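Local coordinates for RND efflux system, outer membrane lipoprotein, NodT family (Burkholderia mallei, PDB 6U94) that probably serves as the outer-membrane channel component of a tripartite RND efflux system, through which substrates leave across the outer membrane, at residues F306-T311 with W333-Q338; G325-G330 with A374-A379. All blocks are in the same frame, centred on the assembly; numbering follows the deposited sequence.

Contact 1 of 2, residues F306-T311 with W333-Q338; sequences FFPRIT and WLFVPQ
A proline-aromatic CH-pi contact joins the two loop segments 306-311 and 333-338, the first leaving helix 299-306 and the second following helix 321-326. In other outer membrane factors the equivalent region probably leads into a barrel strand; here neither segment forms a regular strand. P308 is the wedge. Its CG sits over one face of the F335 ring, 3.7 Å from the centroid and 19° off the normal, displaced toward CD1. F335 presents that face because its CG is anti to the backbone N (chi1 175°). W333 takes the crowded position, CG between N and carbonyl carbon (chi1 66°), so that its six-membered ring meets P308 tip to tip, with W333 CH2 3.7 Å from P308 CG. F335 CB lies 3.6 Å above one face of the W333 indole, over its centre. F307 turns its ring the other way, onto Y367 and I371 of helix 362-415, while its neighbour F306 presents backbone to F335, with F306 C 3.7 Å from F335 CE2. At the far end F306, CG anti to its carbonyl carbon, crosses P337 at about a right angle, and P337 CB lies 3.9 Å from both F306 CD1 and CE1.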
# COMPACT_ATOMS: atom_id res chain seq x y z
N PHE A 306 19.96 -22.11 -0.12
CA PHE A 306 19.38 -21.01 0.63
C PHE A 306 18.06 -20.46 0.11
O PHE A 306 17.52 -19.53 0.71
CB PHE A 306 20.39 -19.85 0.72
CG PHE A 306 21.69 -20.24 1.36
CD1 PHE A 306 21.77 -20.54 2.71
CD2 PHE A 306 22.86 -20.29 0.60
CE1 PHE A 306 22.97 -20.89 3.29
CE2 PHE A 306 24.06 -20.64 1.18
CZ PHE A 306 24.12 -20.94 2.52
N PHE A 307 17.51 -21.00 -0.98
CA PHE A 307 16.33 -20.43 -1.62
C PHE A 307 15.18 -21.43 -1.55
O PHE A 307 15.18 -22.43 -2.29
CB PHE A 307 16.63 -20.06 -3.07
CG PHE A 307 15.82 -18.91 -3.59
CD1 PHE A 307 14.44 -18.91 -3.51
CD2 PHE A 307 16.45 -17.82 -4.19
CE1 PHE A 307 13.70 -17.84 -4.00
CE2 PHE A 307 15.72 -16.76 -4.69
CZ PHE A 307 14.34 -16.77 -4.59
N PRO A 308 14.19 -21.21 -0.67
CA PRO A 308 13.07 -22.15 -0.59
C PRO A 308 12.30 -22.22 -1.90
O PRO A 308 12.17 -21.23 -2.63
CB PRO A 308 12.20 -21.58 0.53
CG PRO A 308 13.11 -20.68 1.33
CD PRO A 308 14.09 -20.13 0.32
N ARG A 309 11.78 -23.40 -2.21
CA ARG A 309 10.91 -23.61 -3.36
C ARG A 309 9.53 -24.00 -2.82
O ARG A 309 9.26 -25.18 -2.56
CB ARG A 309 11.48 -24.65 -4.34
CG ARG A 309 12.01 -25.94 -3.73
CD ARG A 309 12.84 -26.73 -4.74
NE ARG A 309 12.09 -27.08 -5.95
CZ ARG A 309 12.58 -27.83 -6.94
NH1 ARG A 309 13.81 -28.31 -6.87
NH2 ARG A 309 11.83 -28.10 -8.00
N ILE A 310 8.67 -23.00 -2.65
CA ILE A 310 7.32 -23.18 -2.13
C ILE A 310 6.39 -22.26 -2.91
O ILE A 310 6.82 -21.33 -3.60
CB ILE A 310 7.21 -22.85 -0.63
CG1 ILE A 310 7.67 -21.41 -0.37
CG2 ILE A 310 8.00 -23.85 0.21
CD1 ILE A 310 7.35 -20.89 1.01
N THR A 311 5.09 -22.52 -2.78
CA THR A 311 4.10 -21.55 -3.23
C THR A 311 4.01 -20.42 -2.21
O THR A 311 4.30 -20.61 -1.02
CB THR A 311 2.72 -22.20 -3.41
OG1 THR A 311 2.28 -22.78 -2.17
CG2 THR A 311 2.78 -23.27 -4.49
N TRP A 333 13.02 -18.02 10.88
CA TRP A 333 12.15 -18.92 10.13
C TRP A 333 12.64 -20.36 10.24
O TRP A 333 13.71 -20.65 10.78
CB TRP A 333 12.05 -18.48 8.66
CG TRP A 333 13.31 -18.58 7.84
CD1 TRP A 333 14.57 -18.82 8.28
CD2 TRP A 333 13.40 -18.42 6.42
NE1 TRP A 333 15.45 -18.83 7.22
CE2 TRP A 333 14.76 -18.58 6.07
CE3 TRP A 333 12.47 -18.15 5.41
CZ2 TRP A 333 15.21 -18.49 4.75
CZ3 TRP A 333 12.92 -18.06 4.10
CH2 TRP A 333 14.27 -18.23 3.78
N LEU A 334 11.83 -21.28 9.72
CA LEU A 334 12.07 -22.71 9.86
C LEU A 334 12.64 -23.36 8.60
O LEU A 334 12.64 -24.59 8.50
CB LEU A 334 10.77 -23.42 10.26
CG LEU A 334 10.06 -22.89 11.50
CD1 LEU A 334 8.91 -23.81 11.88
CD2 LEU A 334 11.03 -22.72 12.67
N PHE A 335 13.12 -22.56 7.64
CA PHE A 335 13.76 -23.13 6.47
C PHE A 335 15.10 -23.75 6.86
O PHE A 335 15.87 -23.16 7.62
CB PHE A 335 13.97 -22.05 5.40
CG PHE A 335 14.74 -22.53 4.20
CD1 PHE A 335 14.16 -23.41 3.30
CD2 PHE A 335 16.04 -22.09 3.97
CE1 PHE A 335 14.87 -23.85 2.19
CE2 PHE A 335 16.75 -22.53 2.87
CZ PHE A 335 16.17 -23.41 1.98
N VAL A 336 15.36 -24.95 6.36
CA VAL A 336 16.60 -25.66 6.68
C VAL A 336 17.56 -25.58 5.50
O VAL A 336 17.37 -26.29 4.49
CB VAL A 336 16.31 -27.12 7.07
CG1 VAL A 336 17.62 -27.85 7.37
CG2 VAL A 336 15.37 -27.17 8.26
N PRO A 337 18.59 -24.74 5.56
CA PRO A 337 19.62 -24.78 4.52
C PRO A 337 20.47 -26.04 4.62
O PRO A 337 20.80 -26.51 5.71
CB PRO A 337 20.45 -23.52 4.79
CG PRO A 337 20.20 -23.21 6.23
CD PRO A 337 18.79 -23.64 6.51
N GLN A 338 20.81 -26.59 3.46
CA GLN A 338 21.65 -27.77 3.37
C GLN A 338 22.56 -27.64 2.16
O GLN A 338 22.14 -27.16 1.10
CB GLN A 338 20.81 -29.05 3.26
CG GLN A 338 21.63 -30.34 3.29
CD GLN A 338 20.81 -31.56 2.92
OE1 GLN A 338 20.01 -31.53 1.98
NE2 GLN A 338 21.00 -32.64 3.66

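Contact 2 of 2, residues G325-G330 with A374-A379; sequences GLFSGG and AFREVA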
# COMPACT_ATOMS: atom_id res chain seq x y z
N GLY A 325 3.88 -21.62 7.17
CA GLY A 325 4.61 -22.63 7.92
C GLY A 325 6.07 -22.29 8.12
O GLY A 325 6.65 -22.63 9.15
N LEU A 326 6.68 -21.60 7.14
CA LEU A 326 8.07 -21.18 7.29
C LEU A 326 8.26 -20.27 8.50
O LEU A 326 9.32 -20.29 9.13
CB LEU A 326 8.56 -20.47 6.03
CG LEU A 326 9.16 -21.34 4.92
CD1 LEU A 326 9.71 -20.46 3.80
CD2 LEU A 326 10.24 -22.24 5.48
N PHE A 327 7.24 -19.48 8.83
CA PHE A 327 7.33 -18.54 9.94
C PHE A 327 6.45 -18.94 11.12
O PHE A 327 6.14 -18.11 11.97
CB PHE A 327 6.97 -17.13 9.46
CG PHE A 327 7.87 -16.63 8.36
CD1 PHE A 327 9.09 -16.04 8.66
CD2 PHE A 327 7.51 -16.78 7.03
CE1 PHE A 327 9.92 -15.59 7.64
CE2 PHE A 327 8.33 -16.33 6.02
CZ PHE A 327 9.54 -15.74 6.32
N SER A 328 6.04 -20.21 11.18
CA SER A 328 5.31 -20.71 12.34
C SER A 328 6.21 -20.68 13.57
O SER A 328 7.37 -21.09 13.52
CB SER A 328 4.80 -22.12 12.10
OG SER A 328 5.79 -23.09 12.42
N GLY A 329 5.66 -20.20 14.68
CA GLY A 329 6.46 -19.98 15.87
C GLY A 329 7.23 -18.68 15.89
O GLY A 329 7.88 -18.38 16.89
N GLY A 330 7.18 -17.90 14.81
CA GLY A 330 7.84 -16.60 14.81
C GLY A 330 9.35 -16.73 14.79
O GLY A 330 9.92 -17.63 14.17
N ALA A 374 13.43 -11.21 2.16
CA ALA A 374 12.48 -11.14 1.06
C ALA A 374 11.22 -11.95 1.37
O ALA A 374 10.10 -11.47 1.16
CB ALA A 374 13.12 -11.62 -0.23
N PHE A 375 11.39 -13.18 1.85
CA PHE A 375 10.25 -14.02 2.19
C PHE A 375 9.47 -13.41 3.36
O PHE A 375 8.24 -13.34 3.32
CB PHE A 375 10.71 -15.43 2.54
CG PHE A 375 10.90 -16.31 1.34
CD1 PHE A 375 12.05 -16.21 0.56
CD2 PHE A 375 9.94 -17.25 0.98
CE1 PHE A 375 12.24 -17.02 -0.55
CE2 PHE A 375 10.12 -18.07 -0.12
CZ PHE A 375 11.27 -17.95 -0.89
N ARG A 376 10.18 -12.98 4.40
CA ARG A 376 9.52 -12.36 5.54
C ARG A 376 8.73 -11.13 5.11
O ARG A 376 7.61 -10.91 5.58
CB ARG A 376 10.56 -11.99 6.61
CG ARG A 376 9.96 -11.39 7.88
CD ARG A 376 11.04 -11.13 8.92
NE ARG A 376 11.78 -12.35 9.25
CZ ARG A 376 11.37 -13.25 10.14
NH1 ARG A 376 10.22 -13.07 10.79
NH2 ARG A 376 12.10 -14.33 10.39
N GLU A 377 9.29 -10.33 4.21
CA GLU A 377 8.58 -9.16 3.70
C GLU A 377 7.31 -9.56 2.96
O GLU A 377 6.29 -8.87 3.05
CB GLU A 377 9.51 -8.37 2.78
CG GLU A 377 8.95 -7.08 2.25
CD GLU A 377 9.99 -6.28 1.49
OE1 GLU A 377 10.57 -6.81 0.51
OE2 GLU A 377 10.24 -5.13 1.88
N VAL A 378 7.36 -10.67 2.21
CA VAL A 378 6.18 -11.12 1.48
C VAL A 378 5.11 -11.60 2.46
O VAL A 378 3.92 -11.27 2.31
CB VAL A 378 6.57 -12.21 0.47
CG1 VAL A 378 5.32 -12.94 -0.02
CG2 VAL A 378 7.33 -11.59 -0.70
N ALA A 379 5.50 -12.38 3.47
CA ALA A 379 4.54 -12.86 4.45
C ALA A 379 3.94 -11.70 5.24
O ALA A 379 2.75 -11.72 5.57
CB ALA A 379 5.21 -13.86 5.40
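The guanidinium of R376 has the edge of the F327 ring against one face: F327 CE1 stands 3.7 Å above the plane, over its centre. The two planes are 76° apart, so the groups meet edge to face rather than stacking. In the plane of the phenyl ring, at its edge, lie R376 NH2 and F375 CB. F327, its CG anti to its carbonyl carbon (chi1 -59°), reaches across to helix 362-415 and sets its tip against the backbone, F327 CZ being 3.4 Å from R376 N. A379 CB, one turn on from F375, approaches the CE2-CD2 side of the F327 ring, 4.0 Å from CE2. R376 leaves the helix with CG anti to its N, and a bend at chi3 (-57°) brings the guanidinium back beside the ring; NH2 is held by a hydrogen bond to V331 O, which helps fix its rotation. L326 adds a looser touch, with CD1 4.3 Å from F375 CD2. Beyond F327 the chain reverses, closed by the hydrogen bond from G330 N to F327 O, 3.0 Å. G329 has a positive phi at which a CB would jam against S328 O, although S328 to G330 are poorly ordered. The arrangement is a type II beta turn following short helix 321-326, its first residue, F327, packed on the side of long helix 362-415 of the outer membrane factor fold.

How the contacts relate
Contact 1 is partly buried and joins two loops, whereas contact 2 lies at the surface, nearer the chain centre, and sets a turn against helix 362-415. That helix also underlies contact 1 through F306 and F307, so both share one support. The chemistry differs accordingly: mostly proline and aromatic carbons in contact 1, with some backbone of F306 and F307 against the F335 ring, a phenyl ring beside a guanidinium and helix backbone in contact 2. Their segments alternate along the chain and their centres are 11 Å apart. L326 links the two contacts: its O probably accepts a hydrogen bond from L334 N at 2.8 Å, and its side chain touches I310, W333 and F335.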